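Long-range contacts in mannose-6-phosphate isomerase (Helicobacter pylori, PDB 2QH5), which probably makes GDP-mannose from mannose 1-phosphate and GTP, the present chain being the N-terminal nucleotidyltransferase part of a longer type 2 mannose-6-phosphate isomerase: residues 4-10 and 51-57; 46-50 and 122-126; 63-67 and 80-84; 103-109 and 190-196; 110-116 and 187-191. All blocks are in the same frame, centred on the assembly; numbering follows the deposited sequence.

Contact 1. Residues 4-10 and 51-57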
# COMPACT_ATOMS: atom_id res chain seq x y z
N LYS A 4 -0.84 17.38 4.78
CA LYS A 4 0.22 16.44 5.16
C LYS A 4 0.19 15.24 4.22
O LYS A 4 -0.87 14.84 3.75
CB LYS A 4 0.01 15.99 6.61
CG LYS A 4 1.11 15.11 7.20
CD LYS A 4 0.94 14.94 8.71
CE LYS A 4 1.32 16.22 9.44
NZ LYS A 4 1.17 16.11 10.92
N ILE A 5 1.36 14.68 3.90
CA ILE A 5 1.43 13.49 3.06
C ILE A 5 2.17 12.35 3.77
O ILE A 5 3.33 12.49 4.17
CB ILE A 5 2.09 13.77 1.69
CG1 ILE A 5 1.48 15.01 1.01
CG2 ILE A 5 1.93 12.58 0.77
CD1 ILE A 5 2.17 15.41 -0.28
N LYS A 6 1.48 11.22 3.91
CA LYS A 6 1.99 10.07 4.64
C LYS A 6 2.36 8.92 3.72
O LYS A 6 1.58 8.55 2.83
CB LYS A 6 0.93 9.57 5.61
CG LYS A 6 1.02 10.08 7.01
CD LYS A 6 0.19 9.17 7.88
CE LYS A 6 0.24 9.57 9.34
NZ LYS A 6 -0.63 8.67 10.14
N ASN A 7 3.53 8.35 3.95
CA ASN A 7 3.89 7.10 3.31
C ASN A 7 3.45 5.95 4.21
O ASN A 7 3.85 5.88 5.36
CB ASN A 7 5.40 7.02 3.06
CG ASN A 7 5.82 5.71 2.41
OD1 ASN A 7 6.92 5.21 2.67
ND2 ASN A 7 4.96 5.15 1.57
N ILE A 8 2.60 5.07 3.68
CA ILE A 8 2.23 3.85 4.39
C ILE A 8 3.02 2.70 3.79
O ILE A 8 2.67 2.17 2.73
CB ILE A 8 0.73 3.53 4.31
CG1 ILE A 8 -0.12 4.76 4.69
CG2 ILE A 8 0.41 2.32 5.17
CD1 ILE A 8 0.10 5.28 6.09
N LEU A 9 4.08 2.32 4.49
CA LEU A 9 5.05 1.35 3.99
C LEU A 9 4.64 -0.04 4.49
O LEU A 9 4.87 -0.38 5.64
CB LEU A 9 6.46 1.73 4.47
CG LEU A 9 7.68 1.59 3.57
CD1 LEU A 9 8.93 1.77 4.40
CD2 LEU A 9 7.73 0.26 2.82
N LEU A 10 4.00 -0.82 3.62
CA LEU A 10 3.49 -2.13 4.02
C LEU A 10 4.57 -3.20 3.95
O LEU A 10 5.00 -3.58 2.86
CB LEU A 10 2.32 -2.54 3.13
CG LEU A 10 1.08 -1.65 3.06
CD1 LEU A 10 0.20 -2.13 1.93
CD2 LEU A 10 0.31 -1.68 4.36
N VAL A 51 7.56 12.65 0.98
CA VAL A 51 6.54 12.50 1.99
C VAL A 51 6.88 13.24 3.29
O VAL A 51 8.05 13.55 3.53
CB VAL A 51 6.28 10.99 2.22
CG1 VAL A 51 6.85 10.48 3.54
CG2 VAL A 51 4.83 10.67 2.05
N ASP A 52 5.86 13.54 4.10
CA ASP A 52 6.06 14.25 5.38
C ASP A 52 6.30 13.33 6.60
O ASP A 52 7.08 13.67 7.50
CB ASP A 52 4.86 15.16 5.68
CG ASP A 52 4.69 16.25 4.64
OD1 ASP A 52 5.64 16.52 3.87
OD2 ASP A 52 3.59 16.84 4.59
N GLU A 53 5.59 12.20 6.64
CA GLU A 53 5.73 11.21 7.69
C GLU A 53 5.66 9.83 7.06
O GLU A 53 4.92 9.63 6.10
CB GLU A 53 4.57 11.31 8.69
CG GLU A 53 4.52 12.58 9.53
CD GLU A 53 3.43 12.53 10.59
OE1 GLU A 53 3.29 13.52 11.35
OE2 GLU A 53 2.70 11.51 10.67
N THR A 54 6.42 8.88 7.59
CA THR A 54 6.22 7.48 7.22
C THR A 54 5.56 6.72 8.36
O THR A 54 5.79 7.01 9.53
CB THR A 54 7.53 6.81 6.77
OG1 THR A 54 8.16 7.63 5.78
CG2 THR A 54 7.27 5.43 6.16
N LEU A 55 4.67 5.80 8.00
CA LEU A 55 4.14 4.81 8.91
C LEU A 55 4.48 3.46 8.33
O LEU A 55 3.98 3.10 7.27
CB LEU A 55 2.62 4.94 9.07
CG LEU A 55 1.92 3.93 10.01
CD1 LEU A 55 2.58 3.91 11.37
CD2 LEU A 55 0.43 4.26 10.16
N ILE A 56 5.36 2.75 9.02
CA ILE A 56 5.78 1.41 8.63
C ILE A 56 4.89 0.42 9.35
O ILE A 56 4.76 0.45 10.57
CB ILE A 56 7.22 1.16 9.06
CG1 ILE A 56 8.08 2.40 8.73
CG2 ILE A 56 7.74 -0.13 8.45
CD1 ILE A 56 9.45 2.09 8.23
N VAL A 57 4.24 -0.44 8.58
CA VAL A 57 3.45 -1.49 9.17
C VAL A 57 4.12 -2.84 8.92
O VAL A 57 4.28 -3.26 7.78
CB VAL A 57 1.92 -1.39 8.82
CG1 VAL A 57 1.67 -0.44 7.66
CG2 VAL A 57 1.27 -2.75 8.63
O HOH W 1 9.00 6.58 3.51
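The carboxylate of D52 has the backbone N of I5 above its plane. I5 N donates to D52 OD2 at 3.2 Å, 57° out of that plane. The carboxylate of E53 lies between two lysines. E53 OE1 forms a long salt bridge with K4 NZ (3.4 Å), and E53 OE2 meets K6 CE. K6 NZ is hydrogen-bonded to S101 OG. The N7 side chain runs alongside T54, its CG anti to the backbone N (chi1 179°), and N7 OD1 comes to 3.5 Å from T54 CG2. One water donates to N7 OD1 and accepts from T54 OG1, at 2.6 Å from each. N7 ND2 is hydrogen-bonded to T110 OG1 and I108 O. These residues sit on two neighbouring parallel strands, 5-10 and 53-59, in the central sheet of a GT-A type nucleotidyltransferase domain. N7 O accepts from L55 N at 2.8 Å, almost straight, and L9 O accepts from V57 N in the same register. I8 CD1 packs on L55 CB, on the face where helix 90-99 packs. L9 CD1 touches I56 CD1 on the other face, where helix 39-48 packs. At the strand entry, I5 O accepts from D52 N at 2.7 Å, and V51 CG2 presses on I5 CG2.

Contact 2. Residues 46-50 and 122-126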
# COMPACT_ATOMS: atom_id res chain seq x y z
N ARG A 46 13.06 5.66 -1.22
CA ARG A 46 12.41 6.18 -2.42
C ARG A 46 11.18 7.04 -2.13
O ARG A 46 10.98 8.05 -2.79
CB ARG A 46 12.12 5.03 -3.39
CG ARG A 46 10.72 4.95 -3.96
CD ARG A 46 10.61 3.85 -5.02
NE ARG A 46 11.43 2.67 -4.75
CZ ARG A 46 10.95 1.47 -4.41
NH1 ARG A 46 9.65 1.26 -4.29
NH2 ARG A 46 11.80 0.46 -4.19
N ASN A 47 10.39 6.65 -1.12
CA ASN A 47 9.19 7.41 -0.74
C ASN A 47 9.38 8.46 0.34
O ASN A 47 8.58 9.38 0.45
CB ASN A 47 8.07 6.47 -0.32
CG ASN A 47 7.60 5.59 -1.45
OD1 ASN A 47 6.78 5.99 -2.27
ND2 ASN A 47 8.12 4.37 -1.50
N ALA A 48 10.43 8.33 1.14
CA ALA A 48 10.63 9.23 2.29
C ALA A 48 10.86 10.67 1.86
O ALA A 48 10.48 11.62 2.58
CB ALA A 48 11.79 8.73 3.16
N SER A 49 11.45 10.82 0.68
CA SER A 49 11.80 12.11 0.08
C SER A 49 10.57 12.87 -0.40
O SER A 49 10.57 14.11 -0.48
CB SER A 49 12.71 11.85 -1.12
OG SER A 49 13.23 10.53 -1.08
N LEU A 50 9.52 12.12 -0.73
CA LEU A 50 8.31 12.66 -1.34
C LEU A 50 7.24 12.95 -0.28
O LEU A 50 6.16 13.46 -0.59
CB LEU A 50 7.75 11.67 -2.37
CG LEU A 50 8.74 10.85 -3.21
CD1 LEU A 50 8.03 9.85 -4.09
CD2 LEU A 50 9.64 11.74 -4.06
N TYR A 122 9.23 7.40 -11.45
CA TYR A 122 8.49 7.11 -10.22
C TYR A 122 7.94 8.39 -9.61
O TYR A 122 6.77 8.46 -9.25
CB TYR A 122 9.39 6.41 -9.20
CG TYR A 122 8.65 6.03 -7.93
CD1 TYR A 122 7.87 4.88 -7.88
CD2 TYR A 122 8.72 6.83 -6.79
CE1 TYR A 122 7.18 4.54 -6.74
CE2 TYR A 122 8.03 6.49 -5.63
CZ TYR A 122 7.27 5.34 -5.62
OH TYR A 122 6.58 4.97 -4.48
N GLU A 123 8.81 9.39 -9.50
CA GLU A 123 8.48 10.66 -8.85
C GLU A 123 7.38 11.42 -9.59
O GLU A 123 6.57 12.11 -8.97
CB GLU A 123 9.75 11.50 -8.77
CG GLU A 123 9.77 12.54 -7.68
CD GLU A 123 11.19 12.80 -7.18
OE1 GLU A 123 12.07 11.94 -7.40
OE2 GLU A 123 11.42 13.86 -6.55
N ASN A 124 7.39 11.28 -10.92
CA ASN A 124 6.39 11.91 -11.80
C ASN A 124 5.00 11.30 -11.60
O ASN A 124 4.02 12.04 -11.40
CB ASN A 124 6.79 11.75 -13.28
CG ASN A 124 8.04 12.56 -13.65
OD1 ASN A 124 8.28 13.65 -13.12
ND2 ASN A 124 8.83 12.02 -14.57
N ALA A 125 4.94 9.97 -11.65
CA ALA A 125 3.72 9.20 -11.39
C ALA A 125 3.12 9.49 -10.01
O ALA A 125 1.89 9.55 -9.87
CB ALA A 125 4.00 7.71 -11.54
N ILE A 126 3.98 9.69 -9.02
CA ILE A 126 3.54 10.03 -7.66
C ILE A 126 2.86 11.40 -7.63
O ILE A 126 1.75 11.51 -7.12
CB ILE A 126 4.70 9.95 -6.60
CG1 ILE A 126 5.12 8.49 -6.36
CG2 ILE A 126 4.30 10.63 -5.29
CD1 ILE A 126 4.06 7.58 -5.72
O HOH W 2 7.56 2.65 -3.34
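The hydroxyl of Y122 is gripped by N47 and by a water. Y122 OH donates to N47 OD1 at a modelled 2.4 Å, so short that the exact length is doubtful. The water donates to Y122 OH at 2.8 Å. It also accepts from N47 ND2 at 2.6 Å and, weakly, from R46 NH1. The amide of N47 thus serves the tyrosine twice, directly through its oxygen and through the water by its nitrogen. N47 ND2 has a further partner in S43 O. The amide plane stands at 77° to the ring, and N47 OD1 lies at the ring edge, in its plane.

R46 lies across one face of the Y122 ring. Its CD sits over the centre, 3.7 Å from the centroid, a CH-pi contact. The chain bends at chi3 (35°), and the guanidinium passes on to H114 O, which NH2 holds. Its own cation-pi distance to the ring is long, so any attraction is weak. I126 CG1 covers the opposite face, nearer the rim. L50 CD1 lies at the ring edge. It meets Y122 CE2 at 3.7 Å and I126 CG1 at 3.9 Å, while L50 CD2 rests on the aliphatic part and carboxyl carbon of E123.

N47, Y122 and I126 also touch strand 106-111. Helix 39-48 and the turn after it thus pack on helix 119-134, on one face of the central sheet in an alpha/beta domain of the GT-A type.

Contact 3. Residues 63-67 and 80-84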
# COMPACT_ATOMS: atom_id res chain seq x y z
N TYR A 63 10.26 -5.98 13.94
CA TYR A 63 10.39 -4.56 14.27
C TYR A 63 11.85 -4.12 14.29
O TYR A 63 12.25 -3.22 13.54
CB TYR A 63 9.70 -4.21 15.60
CG TYR A 63 10.03 -2.80 16.08
CD1 TYR A 63 10.88 -2.59 17.15
CD2 TYR A 63 9.52 -1.69 15.42
CE1 TYR A 63 11.20 -1.29 17.57
CE2 TYR A 63 9.83 -0.41 15.83
CZ TYR A 63 10.66 -0.21 16.90
OH TYR A 63 10.96 1.08 17.29
N PHE A 64 12.65 -4.78 15.12
CA PHE A 64 14.05 -4.39 15.33
C PHE A 64 14.94 -4.65 14.12
O PHE A 64 15.93 -3.94 13.91
CB PHE A 64 14.60 -5.06 16.59
CG PHE A 64 13.90 -4.62 17.85
CD1 PHE A 64 14.32 -3.48 18.54
CD2 PHE A 64 12.81 -5.34 18.32
CE1 PHE A 64 13.66 -3.07 19.69
CE2 PHE A 64 12.13 -4.96 19.47
CZ PHE A 64 12.56 -3.81 20.16
N LEU A 65 14.57 -5.65 13.32
CA LEU A 65 15.19 -5.86 12.01
C LEU A 65 14.93 -4.67 11.07
O LEU A 65 15.86 -4.12 10.47
CB LEU A 65 14.67 -7.18 11.40
CG LEU A 65 15.23 -7.66 10.06
CD1 LEU A 65 16.74 -7.63 10.06
CD2 LEU A 65 14.72 -9.05 9.76
N ALA A 66 13.67 -4.26 10.98
CA ALA A 66 13.26 -3.12 10.17
C ALA A 66 13.94 -1.82 10.62
O ALA A 66 14.51 -1.09 9.81
CB ALA A 66 11.76 -2.97 10.21
N LEU A 67 13.89 -1.57 11.93
CA LEU A 67 14.43 -0.35 12.52
C LEU A 67 15.94 -0.27 12.31
O LEU A 67 16.49 0.83 12.16
CB LEU A 67 14.12 -0.33 14.02
CG LEU A 67 13.69 0.95 14.74
CD1 LEU A 67 14.02 0.79 16.21
CD2 LEU A 67 14.31 2.23 14.19
N GLY A 80 7.10 6.41 12.13
CA GLY A 80 6.33 5.66 13.11
C GLY A 80 6.14 4.23 12.64
O GLY A 80 6.32 3.93 11.46
N PHE A 81 5.77 3.35 13.57
CA PHE A 81 5.53 1.95 13.27
C PHE A 81 4.16 1.51 13.73
O PHE A 81 3.65 1.98 14.73
CB PHE A 81 6.54 1.07 14.00
CG PHE A 81 7.82 0.89 13.27
CD1 PHE A 81 8.08 -0.28 12.57
CD2 PHE A 81 8.79 1.88 13.30
CE1 PHE A 81 9.29 -0.46 11.90
CE2 PHE A 81 9.99 1.72 12.63
CZ PHE A 81 10.25 0.55 11.93
N LEU A 82 3.57 0.60 12.98
CA LEU A 82 2.41 -0.12 13.43
C LEU A 82 2.79 -1.59 13.39
O LEU A 82 2.98 -2.16 12.31
CB LEU A 82 1.21 0.15 12.54
CG LEU A 82 0.06 -0.87 12.65
CD1 LEU A 82 -0.63 -0.80 14.01
CD2 LEU A 82 -0.92 -0.69 11.52
N LEU A 83 2.89 -2.18 14.57
CA LEU A 83 3.33 -3.56 14.69
C LEU A 83 2.18 -4.55 14.70
O LEU A 83 1.13 -4.32 15.30
CB LEU A 83 4.22 -3.73 15.93
CG LEU A 83 5.41 -2.76 15.95
CD1 LEU A 83 6.28 -3.03 17.15
CD2 LEU A 83 6.22 -2.86 14.67
N GLU A 84 2.36 -5.66 14.00
CA GLU A 84 1.30 -6.63 13.92
C GLU A 84 1.68 -7.92 14.61
O GLU A 84 2.79 -8.44 14.45
CB GLU A 84 0.88 -6.85 12.46
CG GLU A 84 0.40 -5.55 11.79
CD GLU A 84 -0.42 -5.78 10.54
OE1 GLU A 84 -1.58 -5.30 10.50
OE2 GLU A 84 0.10 -6.43 9.60
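Y63 and F81 meet as a T-shaped pair. The edge of Y63 points at the face of F81, with the ring planes 79° apart and the centroids 4.7 Å apart. Y63 CE2 stands over the centre of the F81 ring, and Y63 CD2 comes to 3.5 Å from F81 CD1. The tyrosine reaches this place because its CG is anti to the backbone N (chi1 170°), which swings the ring from the helix toward the strand. A66 approaches the same phenylalanine from another direction. Its CB lies at the edge of the F81 ring, 3.9 Å from CE1. L67 adds a looser touch, CG to F81 CE2 at 4.3 Å. L83 sits two residues along the strand from F81 and meets Y63 as well. Its CD2 is 3.6 Å from Y63 CD2, and CD1 reaches Y63 CG, so Y63 CD2 touches both strand residues. No hydrogen bond crosses the contact. I230 of strand 230-233 touches both Y63 and F81. F81 also packs on I56 and C58. The contact joins the helix and second strand of a beta-alpha-beta crossover, strand 53-59, helix 63-69, strand 78-84, a repeating element of Rossmann-like alpha/beta folds.

Contact 4. Residues 103-109 and 190-196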
# COMPACT_ATOMS: atom_id res chain seq x y z
N LYS A 103 -8.20 12.65 8.62
CA LYS A 103 -9.06 12.47 7.44
C LYS A 103 -8.54 13.21 6.22
O LYS A 103 -8.52 12.67 5.12
CB LYS A 103 -10.49 12.93 7.75
CG LYS A 103 -11.51 11.81 7.98
CD LYS A 103 -11.41 11.17 9.35
CE LYS A 103 -12.80 10.84 9.91
NZ LYS A 103 -13.62 9.96 9.02
N GLU A 104 -8.09 14.44 6.43
CA GLU A 104 -7.70 15.33 5.34
C GLU A 104 -6.36 15.03 4.70
O GLU A 104 -6.08 15.51 3.60
CB GLU A 104 -7.73 16.80 5.79
CG GLU A 104 -6.85 17.12 7.00
CD GLU A 104 -7.64 17.20 8.30
OE1 GLU A 104 -8.89 17.27 8.24
OE2 GLU A 104 -7.01 17.20 9.38
N ASP A 105 -5.51 14.26 5.37
CA ASP A 105 -4.16 14.08 4.83
C ASP A 105 -4.09 12.94 3.81
O ASP A 105 -4.97 12.09 3.76
CB ASP A 105 -3.07 14.06 5.93
CG ASP A 105 -3.03 12.77 6.74
OD1 ASP A 105 -3.14 12.86 7.98
OD2 ASP A 105 -2.83 11.69 6.15
N LEU A 106 -3.06 12.97 2.98
CA LEU A 106 -2.98 12.09 1.82
C LEU A 106 -2.04 10.94 2.08
O LEU A 106 -0.98 11.11 2.67
CB LEU A 106 -2.50 12.86 0.57
CG LEU A 106 -3.37 14.03 0.07
CD1 LEU A 106 -2.55 14.97 -0.81
CD2 LEU A 106 -4.62 13.55 -0.67
N LEU A 107 -2.45 9.77 1.62
CA LEU A 107 -1.77 8.53 1.92
C LEU A 107 -1.16 7.98 0.66
O LEU A 107 -1.85 7.78 -0.33
CB LEU A 107 -2.77 7.52 2.48
CG LEU A 107 -2.95 7.27 3.98
CD1 LEU A 107 -2.93 8.53 4.80
CD2 LEU A 107 -4.26 6.52 4.18
N ILE A 108 0.14 7.73 0.71
CA ILE A 108 0.84 7.05 -0.36
C ILE A 108 1.18 5.66 0.17
O ILE A 108 2.06 5.52 1.01
CB ILE A 108 2.13 7.81 -0.76
CG1 ILE A 108 1.80 9.23 -1.20
CG2 ILE A 108 2.87 7.08 -1.89
CD1 ILE A 108 3.02 10.11 -1.38
N VAL A 109 0.46 4.65 -0.32
CA VAL A 109 0.54 3.27 0.17
C VAL A 109 1.45 2.43 -0.72
O VAL A 109 1.15 2.21 -1.89
CB VAL A 109 -0.87 2.62 0.24
CG1 VAL A 109 -0.78 1.16 0.62
CG2 VAL A 109 -1.75 3.37 1.23
N MET A 190 0.52 -0.62 -5.33
CA MET A 190 0.66 0.73 -4.75
C MET A 190 -0.66 1.49 -4.87
O MET A 190 -1.47 1.18 -5.74
CB MET A 190 1.74 1.53 -5.47
CG MET A 190 3.08 0.85 -5.61
SD MET A 190 4.26 1.96 -6.40
CE MET A 190 3.78 3.53 -5.68
N PHE A 191 -0.86 2.51 -4.02
CA PHE A 191 -2.12 3.25 -3.98
C PHE A 191 -1.91 4.64 -3.41
O PHE A 191 -1.08 4.82 -2.54
CB PHE A 191 -3.15 2.56 -3.08
CG PHE A 191 -3.59 1.23 -3.58
CD1 PHE A 191 -3.19 0.07 -2.93
CD2 PHE A 191 -4.40 1.12 -4.71
CE1 PHE A 191 -3.58 -1.17 -3.40
CE2 PHE A 191 -4.79 -0.12 -5.18
CZ PHE A 191 -4.38 -1.27 -4.53
N VAL A 192 -2.68 5.61 -3.92
CA VAL A 192 -2.74 6.95 -3.32
C VAL A 192 -4.21 7.34 -3.18
O VAL A 192 -5.01 7.05 -4.06
CB VAL A 192 -1.97 8.03 -4.14
CG1 VAL A 192 -2.00 9.37 -3.42
CG2 VAL A 192 -0.52 7.61 -4.39
N PHE A 193 -4.54 7.97 -2.06
CA PHE A 193 -5.89 8.46 -1.76
C PHE A 193 -5.84 9.27 -0.49
O PHE A 193 -4.91 9.12 0.31
CB PHE A 193 -6.93 7.33 -1.60
CG PHE A 193 -6.37 6.00 -1.11
CD1 PHE A 193 -5.78 5.88 0.15
CD2 PHE A 193 -6.46 4.87 -1.92
CE1 PHE A 193 -5.27 4.66 0.58
CE2 PHE A 193 -5.96 3.64 -1.49
CZ PHE A 193 -5.36 3.53 -0.25
N GLN A 194 -6.82 10.15 -0.30
CA GLN A 194 -6.97 10.82 0.98
C GLN A 194 -7.54 9.81 1.98
O GLN A 194 -8.30 8.92 1.60
CB GLN A 194 -7.89 12.02 0.82
CG GLN A 194 -7.96 12.92 2.03
CD GLN A 194 -9.27 13.64 2.12
OE1 GLN A 194 -10.31 13.05 2.44
NE2 GLN A 194 -9.24 14.94 1.85
N ALA A 195 -7.17 9.95 3.26
CA ALA A 195 -7.59 9.03 4.31
C ALA A 195 -9.11 8.99 4.45
O ALA A 195 -9.71 7.91 4.48
CB ALA A 195 -6.94 9.40 5.63
N GLY A 196 -9.72 10.17 4.50
CA GLY A 196 -11.17 10.32 4.61
C GLY A 196 -11.99 9.69 3.51
O GLY A 196 -12.96 8.98 3.80
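An antiparallel pair brings strand 184-194 against strand 106-111 in the mixed central sheet, the kind of sheet found in GT-A domains. The segments 106-109 and 190-194 run at 168° to each other. L107 with F193 and V109 with F191 are hydrogen-bonded pairs. V109 N donates to F191 O at 2.7 Å, and F191 N returns a bond to V109 O. L107 and F193 exchange two bonds in the same way, L107 N to F193 O and F193 N to L107 O. I108 with V192, between them, and L106 with Q194, beyond L107 with F193, are non-hydrogen-bonded pairs. V192 CA also touches L107 O at 3.2 Å through a CA-H...O contact.

The two faces differ. L107, V109, F191 and F193 lie on one. V109 CG2 rests on F193 CE1 at 3.8 Å, and the F193 ring also stacks on that of F198. V109 CG1 is at the edge of the F191 ring. Helix 246-251 adds I246 and M251 to this face. L106, I108, V192 and Q194 lie on the other; helix 119-134 packs on the first three. There L106 CD2 meets Q194 CB at 3.9 Å.

At the end of the strand, Q194 is also the N-cap of helix 195-205. Its OE1 forms a weak bond to V197 N. With CG anti to the backbone N (chi1 -171°), that carbon is carried against the carbonyl oxygens K103 O, E104 O and D105 O. A195 N donates to D105 O at 3.1 Å, and G196 N meets a lone pair of K103 O at 2.8 Å, in the carbonyl plane.

Contact 5. Residues 110-116 and 187-191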
# COMPACT_ATOMS: atom_id res chain seq x y z
N THR A 110 2.57 1.97 -0.17
CA THR A 110 3.66 1.38 -0.95
C THR A 110 4.16 0.08 -0.34
O THR A 110 4.75 0.11 0.73
CB THR A 110 4.87 2.37 -1.05
OG1 THR A 110 5.27 2.81 0.26
CG2 THR A 110 4.49 3.59 -1.87
N PRO A 111 3.96 -1.05 -1.03
CA PRO A 111 4.55 -2.31 -0.56
C PRO A 111 6.08 -2.25 -0.56
O PRO A 111 6.67 -1.56 -1.39
CB PRO A 111 4.04 -3.34 -1.57
CG PRO A 111 2.84 -2.72 -2.20
CD PRO A 111 3.16 -1.25 -2.25
N SER A 112 6.72 -2.97 0.35
CA SER A 112 8.16 -2.85 0.58
C SER A 112 8.99 -3.76 -0.33
O SER A 112 10.17 -3.50 -0.54
CB SER A 112 8.49 -3.15 2.04
OG SER A 112 7.94 -4.39 2.43
N ASP A 113 8.37 -4.82 -0.85
CA ASP A 113 9.06 -5.79 -1.71
C ASP A 113 9.08 -5.37 -3.20
O ASP A 113 8.93 -6.20 -4.09
CB ASP A 113 8.46 -7.19 -1.55
CG ASP A 113 6.94 -7.22 -1.71
OD1 ASP A 113 6.29 -8.13 -1.16
OD2 ASP A 113 6.38 -6.33 -2.39
N HIS A 114 9.25 -4.07 -3.43
CA HIS A 114 9.26 -3.51 -4.78
C HIS A 114 10.63 -3.01 -5.19
O HIS A 114 11.32 -2.35 -4.40
CB HIS A 114 8.26 -2.35 -4.89
CG HIS A 114 6.84 -2.78 -5.11
ND1 HIS A 114 5.78 -1.92 -4.98
CD2 HIS A 114 6.31 -3.98 -5.45
CE1 HIS A 114 4.66 -2.56 -5.24
NE2 HIS A 114 4.95 -3.82 -5.53
N LEU A 115 11.00 -3.31 -6.42
CA LEU A 115 12.20 -2.75 -7.02
C LEU A 115 11.79 -1.78 -8.13
O LEU A 115 11.09 -2.15 -9.08
CB LEU A 115 13.10 -3.86 -7.58
CG LEU A 115 14.62 -3.75 -7.41
CD1 LEU A 115 15.30 -4.85 -8.23
CD2 LEU A 115 15.19 -2.37 -7.76
N ILE A 116 12.21 -0.53 -7.97
CA ILE A 116 11.92 0.52 -8.93
C ILE A 116 13.22 1.26 -9.19
O ILE A 116 13.80 1.86 -8.28
CB ILE A 116 10.80 1.46 -8.41
CG1 ILE A 116 9.44 0.77 -8.53
CG2 ILE A 116 10.77 2.77 -9.19
CD1 ILE A 116 8.41 1.22 -7.52
N ASN A 187 -1.87 -4.54 -11.81
CA ASN A 187 -1.94 -3.68 -10.64
C ASN A 187 -0.63 -3.74 -9.86
O ASN A 187 -0.16 -4.82 -9.50
CB ASN A 187 -3.12 -4.06 -9.75
CG ASN A 187 -3.17 -3.24 -8.48
OD1 ASN A 187 -2.75 -2.08 -8.46
ND2 ASN A 187 -3.67 -3.85 -7.41
N SER A 188 -0.05 -2.58 -9.60
CA SER A 188 1.24 -2.50 -8.93
C SER A 188 1.12 -2.87 -7.46
O SER A 188 2.09 -3.30 -6.84
CB SER A 188 1.83 -1.10 -9.06
OG SER A 188 1.15 -0.20 -8.21
N GLY A 189 -0.07 -2.70 -6.91
CA GLY A 189 -0.28 -2.91 -5.48
C GLY A 189 -0.04 -1.64 -4.69
O GLY A 189 -0.35 -1.60 -3.50
N MET A 190 0.52 -0.62 -5.33
CA MET A 190 0.66 0.73 -4.75
C MET A 190 -0.66 1.49 -4.87
O MET A 190 -1.47 1.18 -5.74
CB MET A 190 1.74 1.53 -5.47
CG MET A 190 3.08 0.85 -5.61
SD MET A 190 4.26 1.96 -6.40
CE MET A 190 3.78 3.53 -5.68
N PHE A 191 -0.86 2.51 -4.02
CA PHE A 191 -2.12 3.25 -3.98
C PHE A 191 -1.91 4.64 -3.41
O PHE A 191 -1.08 4.82 -2.54
CB PHE A 191 -3.15 2.56 -3.08
CG PHE A 191 -3.59 1.23 -3.58
CD1 PHE A 191 -3.19 0.07 -2.93
CD2 PHE A 191 -4.40 1.12 -4.71
CE1 PHE A 191 -3.58 -1.17 -3.40
CE2 PHE A 191 -4.79 -0.12 -5.18
CZ PHE A 191 -4.38 -1.27 -4.53
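H114 and M190 form the packed part of the contact, and P111 with G189 the more open one. The H114 ring presents its edge to the 187-191 segment. H114 CE1 lies 3.1 Å from S188 O and 3.8 Å from M190 CG, both near the ring plane. P111 CB lies over one face of this ring. H114 CG is anti to its carbonyl carbon (chi1 -82°), which turns the imidazole toward S188. M190 runs past the ring edge with CE at 3.9 Å from T110 CG2. The bend at chi3 sets where M190 CE lies, and M190 SD makes a slack touch of 4.4 Å with I116 CD1. Y122, I126 and F141 also touch M190, and it is buried. By contrast P111 and G189 are partly exposed. P111 CG rests on G189 O at 3.6 Å, and P111 CD meets M190 CG at 4.0 Å. G189 has a positive phi (89°), and the chain turns a corner there. Two side chains brace it. N187 OD1 accepts from G189 N at 3.2 Å, the donor lying above the plane of the side-chain carbonyl, and S188 OG accepts from M190 N. An Asx turn at N187 and an ST turn at S188 overlap at the break in strand 184-194, facing the loop that leaves strand 106-111 of the GT-A type sheet.

In the fold
Contacts 1, 3, 4 and 5 all reach the central sheet, and strand 5-10 of contact 1 pairs with strand 106-111 of contact 4. Contact 1 is parallel pairing with charged groups at its exposed entry. Contact 4 is antiparallel and mostly buried, and ends at a helix start. Contact 5 continues the same two strands, where pairing gives way to side-chain packing and turns. Contact 2 is buried as well, but it lies among helices on one face of the sheet and depends on a polar cluster with a water. It touches contacts 1, 4 and 5. Contact 3 is buried but purely apolar. Its centre is about 22 Å from that of contact 2, and the two do not touch.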